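PDB 3RHF: putative polyphosphate kinase 2 family protein from Arthrobacter aurescens, which probably acts as a polyphosphate kinase, transferring phosphoryl groups between polyphosphate and nucleotides. Local coordinates for residues 73-78 with 130-135; 179-184 with 238-243; 34-39 with 249-254. One frame throughout, in Å; residues are numbered along the deposited sequence.

Contact 1 of 3, residues 73-78 with 130-135; sequences PKRLLL and PAAGMV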
loop_
_atom_site.group_PDB
_atom_site.type_symbol
_atom_site.label_atom_id
_atom_site.label_comp_id
_atom_site.label_asym_id
_atom_site.label_seq_id
_atom_site.Cartn_x
_atom_site.Cartn_y
_atom_site.Cartn_z
ATOM N N PRO A 73 -6.085 -17.935 12.984
ATOM C CA PRO A 73 -6.833 -16.710 13.226
ATOM C C PRO A 73 -5.987 -15.483 13.549
ATOM O O PRO A 73 -6.544 -14.389 13.705
ATOM C CB PRO A 73 -7.712 -17.071 14.438
ATOM C CG PRO A 73 -6.989 -18.128 15.152
ATOM C CD PRO A 73 -6.164 -18.864 14.137
ATOM N N LYS A 74 -4.675 -15.610 13.640
ATOM C CA LYS A 74 -3.900 -14.508 14.153
ATOM C C LYS A 74 -3.793 -13.385 13.150
ATOM O O LYS A 74 -3.824 -13.602 11.964
ATOM C CB LYS A 74 -2.527 -14.968 14.589
ATOM C CG LYS A 74 -2.511 -15.897 15.819
ATOM C CD LYS A 74 -1.055 -16.243 16.152
ATOM C CE LYS A 74 -0.822 -17.661 16.795
ATOM N NZ LYS A 74 -0.057 -18.618 15.892
ATOM N N ARG A 75 -3.689 -12.160 13.651
ATOM C CA ARG A 75 -3.583 -10.976 12.823
ATOM C C ARG A 75 -2.937 -9.894 13.664
ATOM O O ARG A 75 -2.663 -10.109 14.824
ATOM C CB ARG A 75 -4.964 -10.533 12.391
ATOM C CG ARG A 75 -5.852 -10.159 13.563
ATOM C CD ARG A 75 -7.312 -10.301 13.203
ATOM N NE ARG A 75 -7.754 -11.648 13.486
ATOM C CZ ARG A 75 -8.927 -12.147 13.157
ATOM N NH1 ARG A 75 -9.197 -13.386 13.494
ATOM N NH2 ARG A 75 -9.821 -11.428 12.492
ATOM N N LEU A 76 -2.708 -8.732 13.082
ATOM C CA LEU A 76 -1.990 -7.697 13.757
ATOM C C LEU A 76 -2.570 -6.339 13.443
ATOM O O LEU A 76 -3.072 -6.104 12.373
ATOM C CB LEU A 76 -0.500 -7.776 13.357
ATOM C CG LEU A 76 0.493 -7.032 14.280
ATOM C CD1 LEU A 76 1.716 -7.823 14.597
ATOM C CD2 LEU A 76 0.902 -5.763 13.666
ATOM N N LEU A 77 -2.485 -5.434 14.403
ATOM C CA LEU A 77 -3.049 -4.083 14.296
ATOM C C LEU A 77 -2.053 -3.094 14.908
ATOM O O LEU A 77 -1.803 -3.106 16.133
ATOM C CB LEU A 77 -4.413 -3.980 15.014
ATOM C CG LEU A 77 -5.144 -2.601 14.981
ATOM C CD1 LEU A 77 -5.389 -2.097 13.537
ATOM C CD2 LEU A 77 -6.447 -2.518 15.779
ATOM N N LEU A 78 -1.490 -2.263 14.017
ATOM C CA LEU A 78 -0.641 -1.173 14.362
ATOM C C LEU A 78 -1.478 0.080 14.456
ATOM O O LEU A 78 -2.132 0.465 13.463
ATOM C CB LEU A 78 0.409 -1.004 13.293
ATOM C CG LEU A 78 1.444 0.126 13.434
ATOM C CD1 LEU A 78 2.385 -0.098 14.654
ATOM C CD2 LEU A 78 2.257 0.236 12.162
ATOM N N PRO A 130 -8.518 -5.491 11.395
ATOM C CA PRO A 130 -8.044 -6.337 10.330
ATOM C C PRO A 130 -8.667 -7.755 10.398
ATOM O O PRO A 130 -9.076 -8.226 11.470
ATOM C CB PRO A 130 -6.555 -6.360 10.536
ATOM C CG PRO A 130 -6.394 -6.220 12.015
ATOM C CD PRO A 130 -7.524 -5.339 12.467
ATOM N N ALA A 131 -8.780 -8.383 9.238
ATOM C CA ALA A 131 -9.269 -9.744 9.169
ATOM C C ALA A 131 -8.098 -10.704 9.508
ATOM O O ALA A 131 -6.927 -10.291 9.514
ATOM C CB ALA A 131 -9.829 -10.025 7.736
ATOM N N ALA A 132 -8.443 -11.963 9.794
ATOM C CA ALA A 132 -7.467 -13.071 9.917
ATOM C C ALA A 132 -6.352 -13.009 8.873
ATOM O O ALA A 132 -6.592 -12.839 7.702
ATOM C CB ALA A 132 -8.153 -14.421 9.824
ATOM N N GLY A 133 -5.123 -13.129 9.322
ATOM C CA GLY A 133 -4.006 -13.097 8.421
ATOM C C GLY A 133 -3.619 -11.725 7.915
ATOM O O GLY A 133 -2.702 -11.621 7.091
HETATM N N MSE A 134 -4.287 -10.674 8.379
HETATM C CA MSE A 134 -3.998 -9.357 7.863
HETATM C C MSE A 134 -3.200 -8.524 8.851
HETATM O O MSE A 134 -3.230 -8.786 10.062
HETATM C CB MSE A 134 -5.268 -8.633 7.505
HETATM C CG MSE A 134 -6.194 -9.360 6.507
HETATM SE SE MSE A 134 -5.459 -9.404 4.694
HETATM C CE MSE A 134 -5.663 -7.546 4.124
ATOM N N VAL A 135 -2.432 -7.559 8.314
ATOM C CA VAL A 135 -1.823 -6.505 9.136
ATOM C C VAL A 135 -2.643 -5.278 8.947
ATOM O O VAL A 135 -2.762 -4.750 7.856
ATOM C CB VAL A 135 -0.369 -6.184 8.726
ATOM C CG1 VAL A 135 0.123 -4.963 9.487
ATOM C CG2 VAL A 135 0.562 -7.436 8.984
#
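Arg75 meets the loop 130-135 along most of its side chain. Its CB faces two backbone oxygens, 3.4 Å from Met134 O and 3.5 Å from Ala131 O, and its CD passes Pro130 O. The chain bends at chi3 (89°), which turns NE toward the Pro73 side; beyond it one face of the guanidinium lies over Ala132 N, offset toward the rim. Pro130 O lies at the edge of the same group, in its plane, where NH2 gives it a straight but weak hydrogen bond of 3.4 Å. On the strand side Arg75 NH1 donates to Pro73 O at 2.8 Å, reaching a lone pair in the carbonyl plane. Arg75 NE adds a weak second bond to this oxygen.

Two backbone bonds join the segments beside this side chain: Gly133 N to Lys74 O (3.0 Å) and Leu76 N to Met134 O (3.1 Å). The second belongs to the parallel bridge between Leu76 and Val135, where strand 135-139 begins against strand 75-82. Pro130 covers the next step, its CG lying 3.3 Å from Leu76 O while its CD meets Leu77 CD1.

A type II turn from Ala131 to Met134 shapes the loop, with Gly133 at positive phi. Gln105 OE1 of strand 104-108 receives Ala131 N, and Leu76 packs on Leu261, Ala264 and Leu265 of helix 250-266. With carbonyl oxygens of both segments gathered round it, the Arg75 cation is likely to offset their partial negative charge at the entry to the central strand 75-82 and its neighbour 135-139 in the P-loop-type sheet.

Contact 2 of 3, residues 179-184 with 238-243; sequences TTIVKV and EIAPWH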
loop_
_atom_site.group_PDB
_atom_site.type_symbol
_atom_site.label_atom_id
_atom_site.label_comp_id
_atom_site.label_asym_id
_atom_site.label_seq_id
_atom_site.Cartn_x
_atom_site.Cartn_y
_atom_site.Cartn_z
ATOM N N THR A 179 -6.056 -10.812 17.504
ATOM C CA THR A 179 -5.315 -9.624 17.139
ATOM C C THR A 179 -4.229 -9.308 18.119
ATOM O O THR A 179 -4.503 -9.199 19.286
ATOM C CB THR A 179 -6.242 -8.444 17.117
ATOM O OG1 THR A 179 -7.318 -8.740 16.218
ATOM C CG2 THR A 179 -5.521 -7.200 16.635
ATOM N N THR A 180 -2.992 -9.193 17.663
ATOM C CA THR A 180 -1.960 -8.558 18.472
ATOM C C THR A 180 -1.931 -7.059 18.207
ATOM O O THR A 180 -1.684 -6.623 17.067
ATOM C CB THR A 180 -0.579 -9.132 18.210
ATOM O OG1 THR A 180 -0.602 -10.544 18.478
ATOM C CG2 THR A 180 0.458 -8.456 19.136
ATOM N N ILE A 181 -2.136 -6.260 19.260
ATOM C CA ILE A 181 -2.276 -4.810 19.077
ATOM C C ILE A 181 -1.009 -4.121 19.438
ATOM O O ILE A 181 -0.601 -4.160 20.579
ATOM C CB ILE A 181 -3.452 -4.186 19.924
ATOM C CG1 ILE A 181 -4.796 -4.757 19.464
ATOM C CG2 ILE A 181 -3.432 -2.596 19.871
ATOM C CD1 ILE A 181 -5.961 -4.507 20.465
ATOM N N VAL A 182 -0.406 -3.458 18.463
ATOM C CA VAL A 182 0.798 -2.650 18.687
ATOM C C VAL A 182 0.483 -1.151 18.667
ATOM O O VAL A 182 0.249 -0.592 17.577
ATOM C CB VAL A 182 1.829 -2.913 17.616
ATOM C CG1 VAL A 182 2.921 -1.905 17.722
ATOM C CG2 VAL A 182 2.393 -4.329 17.759
ATOM N N LYS A 183 0.499 -0.497 19.836
ATOM C CA LYS A 183 0.132 0.914 19.925
ATOM C C LYS A 183 1.389 1.800 20.027
ATOM O O LYS A 183 2.263 1.572 20.866
ATOM C CB LYS A 183 -0.798 1.180 21.117
ATOM C CG LYS A 183 -2.063 0.329 21.123
ATOM C CD LYS A 183 -3.180 0.872 22.065
ATOM C CE LYS A 183 -2.848 0.799 23.582
ATOM N NZ LYS A 183 -3.996 0.389 24.477
ATOM N N VAL A 184 1.486 2.788 19.155
ATOM C CA VAL A 184 2.663 3.623 19.090
ATOM C C VAL A 184 2.258 5.083 19.133
ATOM O O VAL A 184 1.348 5.546 18.403
ATOM C CB VAL A 184 3.468 3.345 17.811
ATOM C CG1 VAL A 184 4.320 4.525 17.473
ATOM C CG2 VAL A 184 4.303 2.083 17.998
ATOM N N GLU A 238 -1.492 -4.670 30.019
ATOM C CA GLU A 238 -0.684 -5.835 29.732
ATOM C C GLU A 238 -0.952 -6.412 28.307
ATOM O O GLU A 238 -0.012 -6.740 27.618
ATOM C CB GLU A 238 -0.871 -6.910 30.830
ATOM N N ILE A 239 -2.209 -6.522 27.866
ATOM C CA ILE A 239 -2.497 -7.069 26.527
ATOM C C ILE A 239 -2.374 -6.032 25.391
ATOM O O ILE A 239 -2.218 -6.406 24.221
ATOM C CB ILE A 239 -3.906 -7.769 26.414
ATOM C CG1 ILE A 239 -5.061 -6.768 26.526
ATOM C CG2 ILE A 239 -4.040 -8.900 27.438
ATOM C CD1 ILE A 239 -6.338 -7.374 26.924
ATOM N N ALA A 240 -2.456 -4.739 25.710
ATOM C CA ALA A 240 -2.230 -3.749 24.695
ATOM C C ALA A 240 -1.498 -2.547 25.305
ATOM O O ALA A 240 -2.099 -1.503 25.603
ATOM C CB ALA A 240 -3.509 -3.360 24.040
ATOM N N PRO A 241 -0.178 -2.695 25.472
ATOM C CA PRO A 241 0.630 -1.653 26.027
ATOM C C PRO A 241 0.704 -0.504 25.077
ATOM O O PRO A 241 0.667 -0.737 23.862
ATOM C CB PRO A 241 2.010 -2.295 26.137
ATOM C CG PRO A 241 1.800 -3.749 26.000
ATOM C CD PRO A 241 0.623 -3.876 25.125
ATOM N N TRP A 242 0.841 0.714 25.616
ATOM C CA TRP A 242 1.253 1.862 24.804
ATOM C C TRP A 242 2.773 1.914 24.660
ATOM O O TRP A 242 3.481 1.448 25.514
ATOM C CB TRP A 242 0.796 3.158 25.431
ATOM C CG TRP A 242 -0.505 3.575 24.973
ATOM C CD1 TRP A 242 -1.693 3.519 25.671
ATOM C CD2 TRP A 242 -0.780 4.155 23.746
ATOM N NE1 TRP A 242 -2.690 4.021 24.914
ATOM C CE2 TRP A 242 -2.169 4.411 23.710
ATOM C CE3 TRP A 242 -0.004 4.480 22.652
ATOM C CZ2 TRP A 242 -2.797 4.985 22.610
ATOM C CZ3 TRP A 242 -0.630 5.044 21.529
ATOM C CH2 TRP A 242 -2.008 5.288 21.521
ATOM N N HIS A 243 3.263 2.442 23.562
ATOM C CA HIS A 243 4.660 2.704 23.440
ATOM C C HIS A 243 4.796 4.129 22.976
ATOM O O HIS A 243 4.087 4.555 22.087
ATOM C CB HIS A 243 5.315 1.787 22.424
ATOM C CG HIS A 243 5.109 0.336 22.698
ATOM N ND1 HIS A 243 4.000 -0.342 22.261
ATOM C CD2 HIS A 243 5.874 -0.565 23.361
ATOM C CE1 HIS A 243 4.084 -1.598 22.661
ATOM N NE2 HIS A 243 5.221 -1.762 23.315
HETATM O O HOH W 1 -3.009 -7.279 21.918
HETATM O O HOH W 2 1.111 -2.605 22.013
#
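Lys183 and Trp242 cross at about a right angle where strand 179-187 runs beside the edge strand 242-246 of the five-stranded parallel sheet, in the three-layer alpha/beta/alpha fold. Lys183 CE sits 3.5 Å over the centroid of the five-membered ring of Trp242 in a CH-pi contact, and NZ makes an off-centre cation-pi contact with the same ring. The bend at chi3 (-68°) turns CE toward this face.

Polar bonds hold the end of the lysine. NZ donates to Ala240 O at 2.9 Å, forms a salt bridge with Glu171, and is also hydrogen-bonded to Tyr143 OH and Thr235 O. The buried charge thus has an acidic mate and would probably stay protonated. Trp242 NE1 bonds to Thr235 OG1, which helps fix the indole.

Apolar contact is slight, with Ile181 CB lying 4.2 Å from Ala240 CB.

Water fills in where the backbones stand too far apart for direct pairing. One molecule links Ile181 N to Ile239 O; another accepts from Lys183 N and donates to Ile181 O and Pro241 O, the last at 2.7 Å.

Farther along, His243 grips one carbonyl twice. Its backbone N gives Lys183 O a weak bond, while ND1 donates to the same oxygen at 2.9 Å, with Lys183 O only 1° out of the imidazole plane.

Contact 3 of 3, residues 34-39 with 249-254; sequences ESTPGY and KKWYAR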
loop_
_atom_site.group_PDB
_atom_site.type_symbol
_atom_site.label_atom_id
_atom_site.label_comp_id
_atom_site.label_asym_id
_atom_site.label_seq_id
_atom_site.Cartn_x
_atom_site.Cartn_y
_atom_site.Cartn_z
ATOM N N GLU A 34 14.552 13.497 21.673
ATOM C CA GLU A 34 15.784 13.486 20.897
ATOM C C GLU A 34 16.527 12.172 21.084
ATOM O O GLU A 34 17.356 11.830 20.267
ATOM C CB GLU A 34 16.715 14.645 21.337
ATOM C CG GLU A 34 16.440 16.034 20.724
ATOM C CD GLU A 34 16.609 16.061 19.185
ATOM O OE1 GLU A 34 17.352 15.222 18.587
ATOM O OE2 GLU A 34 15.983 16.921 18.547
ATOM N N SER A 35 16.226 11.429 22.144
ATOM C CA SER A 35 16.881 10.144 22.409
ATOM C C SER A 35 16.547 9.071 21.354
ATOM O O SER A 35 15.594 9.252 20.570
ATOM C CB SER A 35 16.491 9.616 23.800
ATOM O OG SER A 35 15.094 9.668 24.010
ATOM N N THR A 36 17.359 7.996 21.356
ATOM C CA THR A 36 17.215 6.794 20.497
ATOM C C THR A 36 17.225 5.537 21.383
ATOM O O THR A 36 18.097 4.671 21.271
ATOM C CB THR A 36 18.382 6.675 19.470
ATOM O OG1 THR A 36 19.611 6.474 20.177
ATOM C CG2 THR A 36 18.502 7.929 18.527
ATOM N N PRO A 37 16.257 5.438 22.297
ATOM C CA PRO A 37 16.316 4.415 23.319
ATOM C C PRO A 37 16.441 3.008 22.798
ATOM O O PRO A 37 15.731 2.605 21.880
ATOM C CB PRO A 37 14.979 4.547 24.028
ATOM C CG PRO A 37 14.518 5.911 23.755
ATOM C CD PRO A 37 15.025 6.243 22.403
ATOM N N GLY A 38 17.339 2.270 23.420
ATOM C CA GLY A 38 17.643 0.906 23.054
ATOM C C GLY A 38 18.585 0.782 21.874
ATOM O O GLY A 38 18.990 -0.338 21.564
ATOM N N TYR A 39 18.927 1.894 21.208
ATOM C CA TYR A 39 19.684 1.807 19.966
ATOM C C TYR A 39 20.998 2.501 20.157
ATOM O O TYR A 39 21.026 3.684 20.503
ATOM C CB TYR A 39 18.962 2.476 18.787
ATOM C CG TYR A 39 19.522 2.042 17.423
ATOM C CD1 TYR A 39 19.408 0.738 16.996
ATOM C CD2 TYR A 39 20.170 2.918 16.588
ATOM C CE1 TYR A 39 19.915 0.328 15.791
ATOM C CE2 TYR A 39 20.670 2.517 15.377
ATOM C CZ TYR A 39 20.562 1.220 14.992
ATOM O OH TYR A 39 21.005 0.798 13.762
ATOM N N LYS A 249 14.057 12.514 15.807
ATOM C CA LYS A 249 14.821 11.910 14.740
ATOM C C LYS A 249 13.959 10.975 13.915
ATOM O O LYS A 249 13.578 9.926 14.395
ATOM C CB LYS A 249 15.994 11.131 15.314
ATOM C CG LYS A 249 17.060 12.013 15.898
ATOM C CD LYS A 249 18.034 11.181 16.730
ATOM C CE LYS A 249 19.273 11.978 17.134
ATOM N NZ LYS A 249 19.063 12.571 18.450
ATOM N N LYS A 250 13.665 11.325 12.663
ATOM C CA LYS A 250 12.787 10.482 11.866
ATOM C C LYS A 250 13.355 9.077 11.692
ATOM O O LYS A 250 12.640 8.094 11.817
ATOM C CB LYS A 250 12.496 11.120 10.507
ATOM C CG LYS A 250 11.572 12.405 10.532
ATOM C CD LYS A 250 11.266 12.866 9.068
ATOM C CE LYS A 250 10.652 14.294 8.872
ATOM N NZ LYS A 250 11.643 15.280 8.273
ATOM N N TRP A 251 14.658 8.983 11.440
ATOM C CA TRP A 251 15.305 7.707 11.203
ATOM C C TRP A 251 15.121 6.805 12.375
ATOM O O TRP A 251 14.970 5.606 12.194
ATOM C CB TRP A 251 16.806 7.850 10.872
ATOM C CG TRP A 251 17.657 8.365 12.007
ATOM C CD1 TRP A 251 17.983 9.674 12.268
ATOM C CD2 TRP A 251 18.294 7.583 13.026
ATOM N NE1 TRP A 251 18.766 9.740 13.402
ATOM C CE2 TRP A 251 18.963 8.472 13.884
ATOM C CE3 TRP A 251 18.344 6.229 13.304
ATOM C CZ2 TRP A 251 19.670 8.039 14.979
ATOM C CZ3 TRP A 251 19.055 5.797 14.380
ATOM C CH2 TRP A 251 19.721 6.696 15.207
ATOM N N TYR A 252 15.156 7.339 13.585
ATOM C CA TYR A 252 15.017 6.443 14.763
ATOM C C TYR A 252 13.589 5.913 14.925
ATOM O O TYR A 252 13.376 4.721 15.205
ATOM C CB TYR A 252 15.437 7.094 16.063
ATOM C CG TYR A 252 15.063 6.219 17.253
ATOM C CD1 TYR A 252 15.712 5.047 17.488
ATOM C CD2 TYR A 252 14.011 6.550 18.078
ATOM C CE1 TYR A 252 15.373 4.241 18.544
ATOM C CE2 TYR A 252 13.648 5.761 19.118
ATOM C CZ TYR A 252 14.330 4.597 19.362
ATOM O OH TYR A 252 13.985 3.792 20.423
ATOM N N ALA A 253 12.629 6.817 14.796
ATOM C CA ALA A 253 11.219 6.429 14.868
ATOM C C ALA A 253 10.913 5.354 13.826
ATOM O O ALA A 253 10.219 4.403 14.129
ATOM C CB ALA A 253 10.313 7.625 14.684
ATOM N N ARG A 254 11.438 5.475 12.617
ATOM C CA ARG A 254 11.176 4.461 11.643
ATOM C C ARG A 254 11.640 3.084 12.101
ATOM O O ARG A 254 10.891 2.114 11.918
ATOM C CB ARG A 254 11.851 4.768 10.331
ATOM C CG ARG A 254 11.262 5.922 9.597
ATOM C CD ARG A 254 12.095 6.277 8.396
ATOM N NE ARG A 254 11.707 7.606 7.912
ATOM C CZ ARG A 254 12.539 8.621 7.620
ATOM N NH1 ARG A 254 13.863 8.521 7.701
ATOM N NH2 ARG A 254 12.023 9.752 7.178
HETATM O O HOH W 3 14.456 10.849 18.392
#
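The loop 34-39 runs past the start of helix 250-266, with Lys249 at the N-cap position; a type II turn runs from Thr36 to Tyr39, and Thr36 CA lies 6.2 Å from Tyr252 CA. Tyr252 carries the middle of the contact. Its CG is anti to the backbone N (chi1 171°), and the ring lies under Thr36, whose CA stands 3.6 Å above the ring centre in a CH-pi contact. Pro37 crosses this side chain at about a right angle, its CD 3.5 Å from Tyr252 CZ. Tyr252 OH donates to Pro37 O at 2.6 Å, meeting a lone pair in the carbonyl plane, so the hydroxyl bonds within the turn itself. A phenylalanine here would keep the ring under Thr36 but would probably leave Pro37 O without this donor.

Beside it, Thr36 CG2 touches both Trp251 CZ2 and Lys249 CD, 3.7 Å from each. Tyr39 CE2 comes to the edge of the Trp251 indole, 3.8 Å from CZ3, with the two ring planes inclined at 61°. Tyr39 OH bonds to Val10 O, tying the N-terminal part of the chain to the same place, and a citrate, probably from the crystallisation liquor, accepts from Trp251 N.

At the other end of the loop, a water bridges Ser35 O and Lys249 N. Glu34 OE2 is held by Asn248 ND2, while its OE1 forms a salt bridge with Lys249; the lysine NZ also donates to Glu34 O at 2.6 Å, in the carbonyl plane.

Overall arrangement
Contacts 1 and 2 belong to the same parallel sheet, their centres about 13 Å apart, and meet where strands 75-82 and 179-187 pair: Arg75 O and Leu77 O probably accept from Thr180 N and Val182 N. Together they join four of its five strands, in the order 135-139, 75-82, 179-187, 242-246. Along the chain contact 1 closes before contact 2 opens, and both are nested within the loop closed by contact 3, which fastens an N-terminal loop to helix 250-266. The centres of contacts 2 and 3 are about 19 Å apart. Those of contacts 1 and 3 are about 27 Å apart. The helix follows strand 242-246 and packs on Leu76 and Val184, so it links all three.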